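PDB 5A62: putative alpha/beta hydrolase fold protein from Candidatus Nitrososphaera gargensis, which is a carboxylesterase of the alpha/beta hydrolase fold from an ammonia-oxidizing thaumarchaeon, hydrolysing carboxylic ester bonds. Local coordinates for the interface of chains A and B. Coordinates in Å, arbitrary orientation; residue numbers count along the deposited sequence, not the author numbering. Chains: chain A/B, Putative alpha/beta hydrolase FOLD protein.

Contact 1: the interface of chains A and B. Residues chain A 138, 141, 193, 196; chain B 72-73, 75, 197.
Water 1 is gripped from both chains: NE of the A:Arg141 guanidinium binds it at 2.9 Å with a fairly straight N-H (161° at the hydrogen), and the hydroxyl OG1 of B:Thr73 lies 3.0 Å from the same water. The water sits at the guanidinium edge, in its plane; NH2 of A:Arg141 also reaches it, but weakly. A:Arg141 bends at chi3 (-68°), which carries the guanidinium back along its own helix until NH2 lies over the centre of the A:Phe138 ring, 3.4 Å above the plane. With the guanidinium standing steeply on that face, the arginine turns an edge to the water while its carbon CZ meets the methyl CG2 of B:Thr73 at 3.8 Å. B:Thr73 thus divides its two branches: the methyl packs on the guanidinium, and OG1, set between backbone N and carbonyl carbon (chi1 65°), faces the rim of A:Phe138. There CE1 of the phenyl ring also touches CB of B:Gln75 at 3.9 Å, the phenylalanine and glutamine side chains crossing nearly at a right angle. On the other side of B:Thr73, both methyls of A:Val193 pack against the backbone carbonyl O of B:Tyr72. Farther along, the methyl CG2 of B:Thr197 stands over one face of the A:Tyr196 ring in a CH-pi contact, 4.0 Å from the centroid and displaced toward the rim, with CD2 of A:Tyr196 as its nearest ring atom.

Contact 2: the interface of chains A and B. Residues chain A 128, 198-200; chain B 131.
A two-fold symmetric homodimer contact, possibly but not certainly the biological one, joins two alpha/beta hydrolase subunits, and this polar patch ties a helix start of one chain to a loop of the other. B:Glu131, at the start of helix 131-134, inserts its carboxylate against A:Pro199 and A:Gly200, in the loop after the 3-10 helix 195-197. Its oxygen OE2 accepts the backbone N-H of A:Gly200 at 2.7 Å through the syn lone pair, although the bond is bent (134° at the hydrogen). The glutamate chain runs extended beyond CG (chi2 -178°), which brings the carboxylate carbon CD to 3.9 Å from CA of A:Pro199. OE2 also binds water 2 at 2.9 Å. That water continues to the side-chain amine NZ of A:Lys128 at 3.0 Å. A:Lys128 runs antiparallel to the glutamate side chain and curls at chi3 and chi4, turning NZ toward the carbonyl O of A:Ile198, which it meets at 2.8 Å in the carbonyl plane. NZ stays 4.9 Å from OE2 of B:Glu131; at that spacing the lysine could still favour a charged carboxylate, with water 2 relaying between them.

Contact 3: the interface of chains A and B. Residues chain A 131, 193, 196; chain B 196-198.
Van der Waals contacts centre on the two copies of Tyr196, whose methylene carbons face each other across the interface: CB of A:Tyr196 lies 4.0 Å from CB of B:Tyr196. Each tyrosine also rests on the other's backbone carbonyl, CD1 of A:Tyr196 standing 3.7 Å from O of B:Tyr196, and the same contact recurs with the chains exchanged. In both copies CG is anti to the carbonyl carbon (chi1 -72°), an orientation that sends the rings away from each other and leaves CB, CG and CD1 to make the approach. A:Val193 adds a looser packing contact, its CG1 4.3 Å from the methyl CG2 of B:Thr197.

Water-mediated links form the polar part. Water 3 bridges the paired carbonyls, lying 3.0 Å from O of A:Tyr196 and 3.0 Å from O of B:Tyr196, and so joins two acceptors that cannot bond each other directly. Water 4 lies 2.9 Å from the carboxylate oxygen OE2 of A:Glu131 and makes a longer link, 3.3 Å, to the backbone O of B:Ile198.

Within each subunit the tyrosine and threonine belong to the 3-10 helix 195-197, directly after helix 185-194, and B:Ile198 begins the loop leading to helix 202-209.

Contact 1: the interface of chains A and B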
loop_
_atom_site.group_PDB
_atom_site.type_symbol
_atom_site.label_atom_id
_atom_site.label_comp_id
_atom_site.label_asym_id
_atom_site.label_seq_id
_atom_site.Cartn_x
_atom_site.Cartn_y
_atom_site.Cartn_z
ATOM N N PHE A 138 -11.301 1.779 4.282
ATOM C CA PHE A 138 -10.879 1.875 5.649
ATOM C C PHE A 138 -11.820 1.129 6.581
ATOM O O PHE A 138 -11.401 0.416 7.457
ATOM C CB PHE A 138 -10.712 3.350 6.125
ATOM C CG PHE A 138 -9.525 4.040 5.493
ATOM C CD1 PHE A 138 -8.253 3.943 6.058
ATOM C CD2 PHE A 138 -9.642 4.727 4.319
ATOM C CE1 PHE A 138 -7.181 4.559 5.453
ATOM C CE2 PHE A 138 -8.546 5.331 3.693
ATOM C CZ PHE A 138 -7.298 5.234 4.278
ATOM N N ARG A 141 -11.649 -2.762 5.889
ATOM C CA ARG A 141 -10.465 -3.328 6.535
ATOM C C ARG A 141 -10.674 -3.484 8.051
ATOM O O ARG A 141 -10.306 -4.497 8.631
ATOM C CB ARG A 141 -9.192 -2.505 6.265
ATOM C CG ARG A 141 -8.605 -2.724 4.871
ATOM C CD ARG A 141 -7.234 -2.064 4.730
ATOM N NE ARG A 141 -7.302 -0.641 4.752
ATOM C CZ ARG A 141 -7.556 0.114 3.707
ATOM N NH1 ARG A 141 -7.709 -0.482 2.543
ATOM N NH2 ARG A 141 -7.679 1.414 3.824
ATOM N N VAL A 193 -4.983 -2.369 0.161
ATOM C CA VAL A 193 -3.854 -1.453 0.289
ATOM C C VAL A 193 -3.135 -1.320 -1.093
ATOM O O VAL A 193 -2.696 -0.253 -1.482
ATOM C CB VAL A 193 -2.920 -1.901 1.421
ATOM C CG1 VAL A 193 -1.599 -1.151 1.354
ATOM C CG2 VAL A 193 -3.606 -1.740 2.765
ATOM N N TYR A 196 -3.636 1.440 -3.831
ATOM C CA TYR A 196 -2.920 2.740 -3.818
ATOM C C TYR A 196 -1.658 2.777 -4.629
ATOM O O TYR A 196 -1.082 3.825 -4.899
ATOM C CB TYR A 196 -2.542 3.125 -2.384
ATOM C CG TYR A 196 -3.701 3.543 -1.519
ATOM C CD1 TYR A 196 -4.072 4.873 -1.482
ATOM C CD2 TYR A 196 -4.375 2.679 -0.691
ATOM C CE1 TYR A 196 -5.131 5.285 -0.716
ATOM C CE2 TYR A 196 -5.392 3.126 0.113
ATOM C CZ TYR A 196 -5.767 4.431 0.083
ATOM O OH TYR A 196 -6.821 4.859 0.904
ATOM N N TYR B 72 -0.818 -2.357 5.754
ATOM C CA TYR B 72 -1.587 -1.333 6.470
ATOM C C TYR B 72 -1.461 -0.033 5.756
ATOM O O TYR B 72 -0.659 0.114 4.808
ATOM C CB TYR B 72 -1.086 -1.203 7.892
ATOM C CG TYR B 72 0.384 -0.905 8.049
ATOM C CD1 TYR B 72 0.869 0.358 7.777
ATOM C CD2 TYR B 72 1.322 -1.906 8.272
ATOM C CE1 TYR B 72 2.189 0.644 7.835
ATOM C CE2 TYR B 72 2.685 -1.625 8.363
ATOM C CZ TYR B 72 3.118 -0.326 8.132
ATOM O OH TYR B 72 4.448 -0.003 8.210
ATOM N N THR B 73 -2.228 0.947 6.163
ATOM C CA THR B 73 -2.165 2.310 5.620
ATOM C C THR B 73 -1.501 3.186 6.642
ATOM O O THR B 73 -1.339 2.852 7.836
ATOM C CB THR B 73 -3.520 2.891 5.306
ATOM O OG1 THR B 73 -4.272 3.043 6.537
ATOM C CG2 THR B 73 -4.271 1.993 4.350
ATOM N N GLN B 75 -2.860 5.613 8.039
ATOM C CA GLN B 75 -3.818 5.780 9.127
ATOM C C GLN B 75 -3.688 4.797 10.222
ATOM O O GLN B 75 -3.840 5.109 11.403
ATOM C CB GLN B 75 -5.223 5.800 8.559
ATOM C CG GLN B 75 -6.262 6.140 9.599
ATOM C CD GLN B 75 -6.063 7.538 10.136
ATOM O OE1 GLN B 75 -5.838 8.483 9.357
ATOM N NE2 GLN B 75 -6.110 7.682 11.442
ATOM N N THR B 197 -0.019 5.363 0.657
ATOM C CA THR B 197 -1.325 5.603 1.273
ATOM C C THR B 197 -1.373 6.904 2.023
ATOM O O THR B 197 -2.400 7.192 2.681
ATOM C CB THR B 197 -1.747 4.453 2.208
ATOM O OG1 THR B 197 -0.944 4.507 3.391
ATOM C CG2 THR B 197 -1.551 3.146 1.553
HETATM O O HOH W 1 -6.520 1.068 6.925
#

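Contact 2: the interface of chains A and B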
loop_
_atom_site.group_PDB
_atom_site.type_symbol
_atom_site.label_atom_id
_atom_site.label_comp_id
_atom_site.label_asym_id
_atom_site.label_seq_id
_atom_site.Cartn_x
_atom_site.Cartn_y
_atom_site.Cartn_z
ATOM N N LYS A 128 -5.659 4.866 -12.030
ATOM C CA LYS A 128 -5.559 5.031 -10.600
ATOM C C LYS A 128 -6.869 5.524 -10.050
ATOM O O LYS A 128 -7.641 6.260 -10.700
ATOM C CB LYS A 128 -4.523 6.099 -10.258
ATOM C CG LYS A 128 -3.134 5.689 -10.223
ATOM C CD LYS A 128 -2.272 6.765 -9.450
ATOM C CE LYS A 128 -2.162 6.753 -7.920
ATOM N NZ LYS A 128 -1.878 5.419 -7.257
ATOM N N ILE A 198 -1.251 1.526 -7.739
ATOM C CA ILE A 198 -1.437 1.487 -9.218
ATOM C C ILE A 198 -0.678 2.697 -9.806
ATOM O O ILE A 198 -0.893 3.811 -9.294
ATOM C CB ILE A 198 -2.888 1.632 -9.550
ATOM C CG1 ILE A 198 -3.705 0.445 -9.020
ATOM C CG2 ILE A 198 -3.077 1.798 -11.035
ATOM C CD1 ILE A 198 -5.199 0.739 -9.030
ATOM N N PRO A 199 0.139 2.506 -10.796
ATOM C CA PRO A 199 0.891 3.653 -11.378
ATOM C C PRO A 199 -0.055 4.559 -12.113
ATOM O O PRO A 199 -1.075 4.124 -12.660
ATOM C CB PRO A 199 1.895 3.027 -12.295
ATOM C CG PRO A 199 1.927 1.607 -11.980
ATOM C CD PRO A 199 0.610 1.243 -11.309
ATOM N N GLY A 200 0.317 5.835 -12.213
ATOM C CA GLY A 200 -0.544 6.799 -12.920
ATOM C C GLY A 200 -0.450 6.743 -14.432
ATOM O O GLY A 200 -1.199 7.462 -15.070
ATOM N N GLU B 131 5.342 9.567 -7.630
ATOM C CA GLU B 131 5.698 8.191 -7.956
ATOM C C GLU B 131 7.184 8.020 -8.154
ATOM O O GLU B 131 7.741 7.016 -7.733
ATOM C CB GLU B 131 4.980 7.662 -9.240
ATOM C CG GLU B 131 3.547 7.405 -9.003
ATOM C CD GLU B 131 2.832 6.837 -10.235
ATOM O OE1 GLU B 131 3.472 6.227 -11.121
ATOM O OE2 GLU B 131 1.663 7.044 -10.186
HETATM O O HOH W 2 1.125 5.769 -7.652
#

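Contact 3: the interface of chains A and B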
loop_
_atom_site.group_PDB
_atom_site.type_symbol
_atom_site.label_atom_id
_atom_site.label_comp_id
_atom_site.label_asym_id
_atom_site.label_seq_id
_atom_site.Cartn_x
_atom_site.Cartn_y
_atom_site.Cartn_z
ATOM N N GLU A 131 -8.577 9.317 -4.233
ATOM C CA GLU A 131 -8.636 8.963 -2.820
ATOM C C GLU A 131 -10.049 8.710 -2.357
ATOM O O GLU A 131 -10.279 7.799 -1.574
ATOM C CB GLU A 131 -8.014 10.054 -1.890
ATOM C CG GLU A 131 -6.543 10.086 -1.985
ATOM C CD GLU A 131 -5.907 11.115 -1.042
ATOM O OE1 GLU A 131 -6.507 11.496 -0.013
ATOM O OE2 GLU A 131 -4.828 11.437 -1.424
ATOM N N VAL A 193 -4.983 -2.369 0.161
ATOM C CA VAL A 193 -3.854 -1.453 0.289
ATOM C C VAL A 193 -3.135 -1.320 -1.093
ATOM O O VAL A 193 -2.696 -0.253 -1.482
ATOM C CB VAL A 193 -2.920 -1.901 1.421
ATOM C CG1 VAL A 193 -1.599 -1.151 1.354
ATOM C CG2 VAL A 193 -3.606 -1.740 2.765
ATOM N N TYR A 196 -3.636 1.440 -3.831
ATOM C CA TYR A 196 -2.920 2.740 -3.818
ATOM C C TYR A 196 -1.658 2.777 -4.629
ATOM O O TYR A 196 -1.082 3.825 -4.899
ATOM C CB TYR A 196 -2.542 3.125 -2.384
ATOM C CG TYR A 196 -3.701 3.543 -1.519
ATOM C CD1 TYR A 196 -4.072 4.873 -1.482
ATOM C CD2 TYR A 196 -4.375 2.679 -0.691
ATOM C CE1 TYR A 196 -5.131 5.285 -0.716
ATOM C CE2 TYR A 196 -5.392 3.126 0.113
ATOM C CZ TYR A 196 -5.767 4.431 0.083
ATOM O OH TYR A 196 -6.821 4.859 0.904
ATOM N N TYR B 196 2.561 4.838 -0.113
ATOM C CA TYR B 196 1.564 5.180 -1.157
ATOM C C TYR B 196 0.222 5.606 -0.638
ATOM O O TYR B 196 -0.623 6.130 -1.355
ATOM C CB TYR B 196 1.326 3.979 -2.079
ATOM C CG TYR B 196 2.466 3.663 -3.009
ATOM C CD1 TYR B 196 2.508 4.258 -4.255
ATOM C CD2 TYR B 196 3.446 2.746 -2.717
ATOM C CE1 TYR B 196 3.540 4.004 -5.120
ATOM C CE2 TYR B 196 4.435 2.462 -3.624
ATOM C CZ TYR B 196 4.477 3.106 -4.818
ATOM O OH TYR B 196 5.507 2.809 -5.721
ATOM N N THR B 197 -0.019 5.363 0.657
ATOM C CA THR B 197 -1.325 5.603 1.273
ATOM C C THR B 197 -1.373 6.904 2.023
ATOM O O THR B 197 -2.400 7.192 2.681
ATOM C CB THR B 197 -1.747 4.453 2.208
ATOM O OG1 THR B 197 -0.944 4.507 3.391
ATOM C CG2 THR B 197 -1.551 3.146 1.553
ATOM N N ILE B 198 -0.337 7.747 1.914
ATOM C CA ILE B 198 -0.373 9.080 2.579
ATOM C C ILE B 198 -1.481 9.906 1.888
ATOM O O ILE B 198 -1.465 9.957 0.645
ATOM C CB ILE B 198 0.933 9.782 2.380
ATOM C CG1 ILE B 198 2.082 9.030 3.067
ATOM C CG2 ILE B 198 0.850 11.204 2.867
ATOM C CD1 ILE B 198 3.442 9.517 2.587
HETATM O O HOH W 3 -1.164 6.797 -4.270
HETATM O O HOH W 4 -3.623 8.814 -1.510
#

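Contacts 1 and 3 adjoin, their C-alpha centres about 6 Å apart, and share A:Val193, A:Tyr196 and B:Thr197. Contact 2 lies farther along the interface, its C-alpha centre about 10 Å from that of contact 3 and about 15 Å from that of contact 1. The 3-10 helix 195-197 supplies contacts 1 and 3, and the loop following it continues into contact 2. The Glu131 water link of contact 3 is the chain-exchanged twin of one in contact 2. Because contacts 1 and 2 recur with the chains exchanged, they would flank the paired tyrosines of contact 3 on both sides.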